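Protein spaetzle C-106 (Drosophila melanogaster, PDB 4LXR) acts as a disulfide-linked dimeric cytokine ligand that activates the Toll receptor in antifungal immunity and in setting up dorsal-ventral polarity of the embryo. Local coordinates at the interface of chains A and B. Residues are numbered along the deposited sequence; one frame, centred on the assembly and turned at random. Chains: chain A/B, Protein spaetzle C-106.

Contact 1: the interface of chains A and B. Residues chain A 71, 100-103; chain B 6-8.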
loop_
_atom_site.group_PDB
_atom_site.type_symbol
_atom_site.label_atom_id
_atom_site.label_comp_id
_atom_site.label_asym_id
_atom_site.label_seq_id
_atom_site.Cartn_x
_atom_site.Cartn_y
_atom_site.Cartn_z
ATOM N N HIS A 71 2.974 11.174 -17.369
ATOM C CA HIS A 71 2.747 11.279 -18.805
ATOM C C HIS A 71 1.260 11.387 -19.066
ATOM O O HIS A 71 0.433 10.979 -18.234
ATOM C CB HIS A 71 3.306 10.059 -19.546
ATOM C CG HIS A 71 4.800 10.009 -19.588
ATOM N ND1 HIS A 71 5.528 10.398 -20.691
ATOM C CD2 HIS A 71 5.704 9.612 -18.662
ATOM C CE1 HIS A 71 6.816 10.246 -20.442
ATOM N NE2 HIS A 71 6.950 9.767 -19.220
ATOM N N LYS A 100 5.959 7.171 -15.032
ATOM C CA LYS A 100 7.145 6.487 -15.551
ATOM C C LYS A 100 8.431 7.102 -15.021
ATOM O O LYS A 100 8.517 8.317 -14.840
ATOM C CB LYS A 100 7.132 6.546 -17.080
ATOM C CG LYS A 100 7.549 5.260 -17.758
ATOM C CD LYS A 100 7.027 5.194 -19.183
ATOM C CE LYS A 100 7.626 6.280 -20.051
ATOM N NZ LYS A 100 7.393 6.010 -21.495
ATOM N N CYS A 101 9.431 6.258 -14.773
ATOM C CA CYS A 101 10.741 6.723 -14.311
ATOM C C CYS A 101 11.624 7.219 -15.457
ATOM O O CYS A 101 12.025 6.454 -16.317
ATOM C CB CYS A 101 11.464 5.616 -13.544
ATOM S SG CYS A 101 13.042 6.124 -12.859
ATOM N N ALA A 102 11.915 8.513 -15.451
ATOM C CA ALA A 102 12.768 9.127 -16.457
ATOM C C ALA A 102 14.172 9.235 -15.900
ATOM O O ALA A 102 14.355 9.677 -14.772
ATOM C CB ALA A 102 12.240 10.529 -16.831
ATOM N N LEU A 103 15.163 8.821 -16.679
ATOM C CA LEU A 103 16.545 8.987 -16.253
ATOM C C LEU A 103 17.034 10.271 -16.885
ATOM O O LEU A 103 17.328 10.304 -18.075
ATOM C CB LEU A 103 17.426 7.795 -16.681
ATOM C CG LEU A 103 16.995 6.391 -16.218
ATOM C CD1 LEU A 103 18.071 5.331 -16.487
ATOM C CD2 LEU A 103 16.616 6.360 -14.745
ATOM N N GLU B 6 15.953 12.962 -21.519
ATOM C CA GLU B 6 15.416 11.974 -20.593
ATOM C C GLU B 6 15.527 10.602 -21.222
ATOM O O GLU B 6 15.210 10.420 -22.387
ATOM C CB GLU B 6 13.952 12.269 -20.292
ATOM C CG GLU B 6 13.725 13.564 -19.581
ATOM C CD GLU B 6 12.281 13.718 -19.144
ATOM O OE1 GLU B 6 11.401 13.127 -19.807
ATOM O OE2 GLU B 6 12.031 14.412 -18.135
ATOM N N ARG B 7 15.992 9.634 -20.457
ATOM C CA ARG B 7 16.068 8.284 -20.968
ATOM C C ARG B 7 15.029 7.443 -20.228
ATOM O O ARG B 7 14.761 7.667 -19.057
ATOM C CB ARG B 7 17.467 7.713 -20.752
ATOM C CG ARG B 7 18.579 8.546 -21.360
ATOM C CD ARG B 7 18.458 8.674 -22.891
ATOM N NE ARG B 7 18.727 7.422 -23.595
ATOM C CZ ARG B 7 19.956 6.967 -23.867
ATOM N NH1 ARG B 7 20.118 5.826 -24.518
ATOM N NH2 ARG B 7 21.025 7.649 -23.467
ATOM N N PHE B 8 14.459 6.470 -20.919
ATOM C CA PHE B 8 13.520 5.566 -20.307
ATOM C C PHE B 8 14.007 4.133 -20.432
ATOM O O PHE B 8 14.748 3.798 -21.355
ATOM C CB PHE B 8 12.161 5.737 -20.971
ATOM C CG PHE B 8 11.561 7.080 -20.733
ATOM C CD1 PHE B 8 10.955 7.369 -19.518
ATOM C CD2 PHE B 8 11.630 8.069 -21.702
ATOM C CE1 PHE B 8 10.402 8.611 -19.283
ATOM C CE2 PHE B 8 11.085 9.316 -21.471
ATOM C CZ PHE B 8 10.472 9.590 -20.264
#

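Contact 2: the interface of chains A and B. Residues chain A 7, 9, 56; chain B 60, 64, 103, 105.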
loop_
_atom_site.group_PDB
_atom_site.type_symbol
_atom_site.label_atom_id
_atom_site.label_comp_id
_atom_site.label_asym_id
_atom_site.label_seq_id
_atom_site.Cartn_x
_atom_site.Cartn_y
_atom_site.Cartn_z
ATOM N N ARG A 7 6.572 -5.320 -9.995
ATOM C CA ARG A 7 6.715 -4.002 -9.406
ATOM C C ARG A 7 7.298 -3.031 -10.434
ATOM O O ARG A 7 8.173 -3.399 -11.230
ATOM C CB ARG A 7 7.619 -4.081 -8.178
ATOM C CG ARG A 7 7.957 -2.736 -7.575
ATOM C CD ARG A 7 8.472 -2.882 -6.164
ATOM N NE ARG A 7 8.829 -1.590 -5.585
ATOM C CZ ARG A 7 9.477 -1.452 -4.435
ATOM N NH1 ARG A 7 9.842 -2.530 -3.749
ATOM N NH2 ARG A 7 9.771 -0.241 -3.979
ATOM N N LEU A 9 8.859 1.102 -11.155
ATOM C CA LEU A 9 9.829 1.959 -10.485
ATOM C C LEU A 9 9.186 3.166 -9.831
ATOM O O LEU A 9 9.709 3.703 -8.856
ATOM C CB LEU A 9 10.884 2.414 -11.479
ATOM C CG LEU A 9 11.765 1.307 -12.035
ATOM C CD1 LEU A 9 12.483 1.870 -13.195
ATOM C CD2 LEU A 9 12.754 0.846 -10.969
ATOM N N PHE A 56 14.457 2.523 -6.127
ATOM C CA PHE A 56 15.656 1.907 -6.693
ATOM C C PHE A 56 16.519 2.978 -7.363
ATOM O O PHE A 56 17.139 2.730 -8.390
ATOM C CB PHE A 56 15.294 0.792 -7.696
ATOM C CG PHE A 56 14.405 -0.267 -7.109
ATOM C CD1 PHE A 56 14.912 -1.185 -6.199
ATOM C CD2 PHE A 56 13.056 -0.322 -7.428
ATOM C CE1 PHE A 56 14.088 -2.159 -5.632
ATOM C CE2 PHE A 56 12.225 -1.293 -6.861
ATOM C CZ PHE A 56 12.748 -2.208 -5.959
ATOM N N PHE B 60 20.336 -4.748 -10.985
ATOM C CA PHE B 60 19.245 -5.219 -10.144
ATOM C C PHE B 60 19.611 -6.649 -9.756
ATOM O O PHE B 60 20.418 -7.273 -10.450
ATOM C CB PHE B 60 17.885 -5.160 -10.881
ATOM C CG PHE B 60 17.335 -3.747 -11.044
ATOM C CD1 PHE B 60 16.712 -3.100 -9.980
ATOM C CD2 PHE B 60 17.441 -3.080 -12.252
ATOM C CE1 PHE B 60 16.208 -1.810 -10.123
ATOM C CE2 PHE B 60 16.952 -1.772 -12.406
ATOM C CZ PHE B 60 16.330 -1.142 -11.344
ATOM N N TYR B 64 15.213 -10.327 -10.318
ATOM C CA TYR B 64 14.274 -9.280 -10.749
ATOM C C TYR B 64 13.861 -9.423 -12.215
ATOM O O TYR B 64 12.799 -8.946 -12.597
ATOM C CB TYR B 64 14.808 -7.866 -10.503
ATOM C CG TYR B 64 14.715 -7.374 -9.078
ATOM C CD1 TYR B 64 14.626 -8.262 -8.005
ATOM C CD2 TYR B 64 14.705 -6.015 -8.806
ATOM C CE1 TYR B 64 14.558 -7.805 -6.708
ATOM C CE2 TYR B 64 14.624 -5.550 -7.521
ATOM C CZ TYR B 64 14.552 -6.444 -6.476
ATOM O OH TYR B 64 14.495 -5.961 -5.200
ATOM N N LEU B 103 9.652 -5.212 -12.681
ATOM C CA LEU B 103 10.617 -5.967 -11.894
ATOM C C LEU B 103 9.894 -7.083 -11.140
ATOM O O LEU B 103 8.877 -6.838 -10.505
ATOM C CB LEU B 103 11.320 -5.044 -10.897
ATOM C CG LEU B 103 11.864 -3.727 -11.455
ATOM C CD1 LEU B 103 12.303 -2.812 -10.326
ATOM C CD2 LEU B 103 13.012 -3.971 -12.440
ATOM N N THR B 105 9.818 -8.517 -8.156
ATOM C CA THR B 105 10.154 -8.466 -6.744
ATOM C C THR B 105 8.893 -8.115 -5.999
ATOM O O THR B 105 7.916 -7.689 -6.613
ATOM C CB THR B 105 11.157 -7.370 -6.428
ATOM O OG1 THR B 105 11.450 -7.386 -5.021
ATOM C CG2 THR B 105 10.583 -6.018 -6.797
#

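Contact 1: the interface of chains A and B
B:Phe8 lays its ring against the strand A:95-105, and three groups of chain A settle round it, two on one side and one on the other. A:His71 and A:Lys100 both come from the same side of the ring, A:His71 at the CE1-CZ rim and A:Lys100 over the face. The imidazole offers its CE1-NE2 edge, with A:His71 NE2 3.6 Å from B:Phe8 CE1 and B:Phe8 CZ lying in the plane of the histidine ring. The two planes are turned 63° apart, an edge-to-face pair in which the histidine supplies the edge. On that same side the aliphatic part of A:Lys100 crosses the phenylalanine side chain at about a right angle, and its CE stands 3.5 Å from B:Phe8 CD1. A bend at chi3 (64°) in this otherwise fairly straight chain carries the methylene there and leaves the amine nitrogen NZ above the rim of the ring. On the opposite side the methyl group of A:Ala102 meets the rim, A:Ala102 CB being 3.6 Å from B:Phe8 CE1. The phenylalanine is thus pinched between a methyl on one side and the histidine and lysine on the other, which should limit its tilt.

The backbone sets the register for this grip. A:Leu103 N donates to B:Arg7 O at 2.7 Å, nearly straight and in the carbonyl plane. The return bond, B:Arg7 N to A:Leu103 O at 2.8 Å, reaches its acceptor from above the carbonyl plane. Together they close an antiparallel bridge. The short strand B:5-7 is thereby added to the end of the long strand A:95-105, with A:His71 contributed by strand A:65-73, so the N-terminal arm of one cystine-knot subunit clasps the other.

Contact 2: the interface of chains A and B
A:Arg7 and B:Leu103 pair their backbones in an antiparallel bridge, A:Arg7 N to B:Leu103 O and B:Leu103 N to A:Arg7 O both spanning 2.8 Å, each donor in the plane of the carbonyl it meets. Beside this bridge the ring of A:Phe56 serves as a flat platform, and three groups of chain B stand on the same face of it. B:Phe60 comes at about a right angle and points its edge at the root of the platform, B:Phe60 CE1 lying 3.7 Å from A:Phe56 CB. B:Tyr64 likewise turns its edge to the far end, its CE2 3.9 Å from A:Phe56 CE1. At the remaining rim, CD2-CE2, the CD1 branch of B:Leu103 rests 3.8 Å from A:Phe56 CE2 and also touches CD2 of A:Leu9, completing an apolar cluster.

Within chain A the CE2 edge of A:Phe56 points onto the flat face of the A:Arg7 guanidinium, CE2 sitting 3.6 Å above its centre. An extended chain, with CG trans to the backbone N (chi1 174°), takes the guanidinium that far and runs its methylenes past the methyl of B:Thr105, A:Arg7 CD lying 3.8 Å from B:Thr105 CG2. That threonine leans over the rim of the B:Tyr64 ring, where its hydroxyl OG1 makes a weak hydrogen bond of 3.4 Å to the phenol OH of B:Tyr64.

About 15 Å separates the C-alpha centres of contact 1 and contact 2, yet both are built on the same backbone pairing, residue 7 of one subunit with residue 103 of the other. The two-fold axis exchanges these bridges, so each subunit reaches out with its N-terminal arm and receives its partner's. Contact 1 shows how the arm is held through its phenylalanine, and contact 2 how A:Phe56, from the loop before 3-10 helix 57-59, packs on partner aromatics beside the bridge. This reciprocal clasp complements the interchain disulfide of Cys98, which lies on the same strand 95-105, and together they would stabilise the dimer that Toll binds.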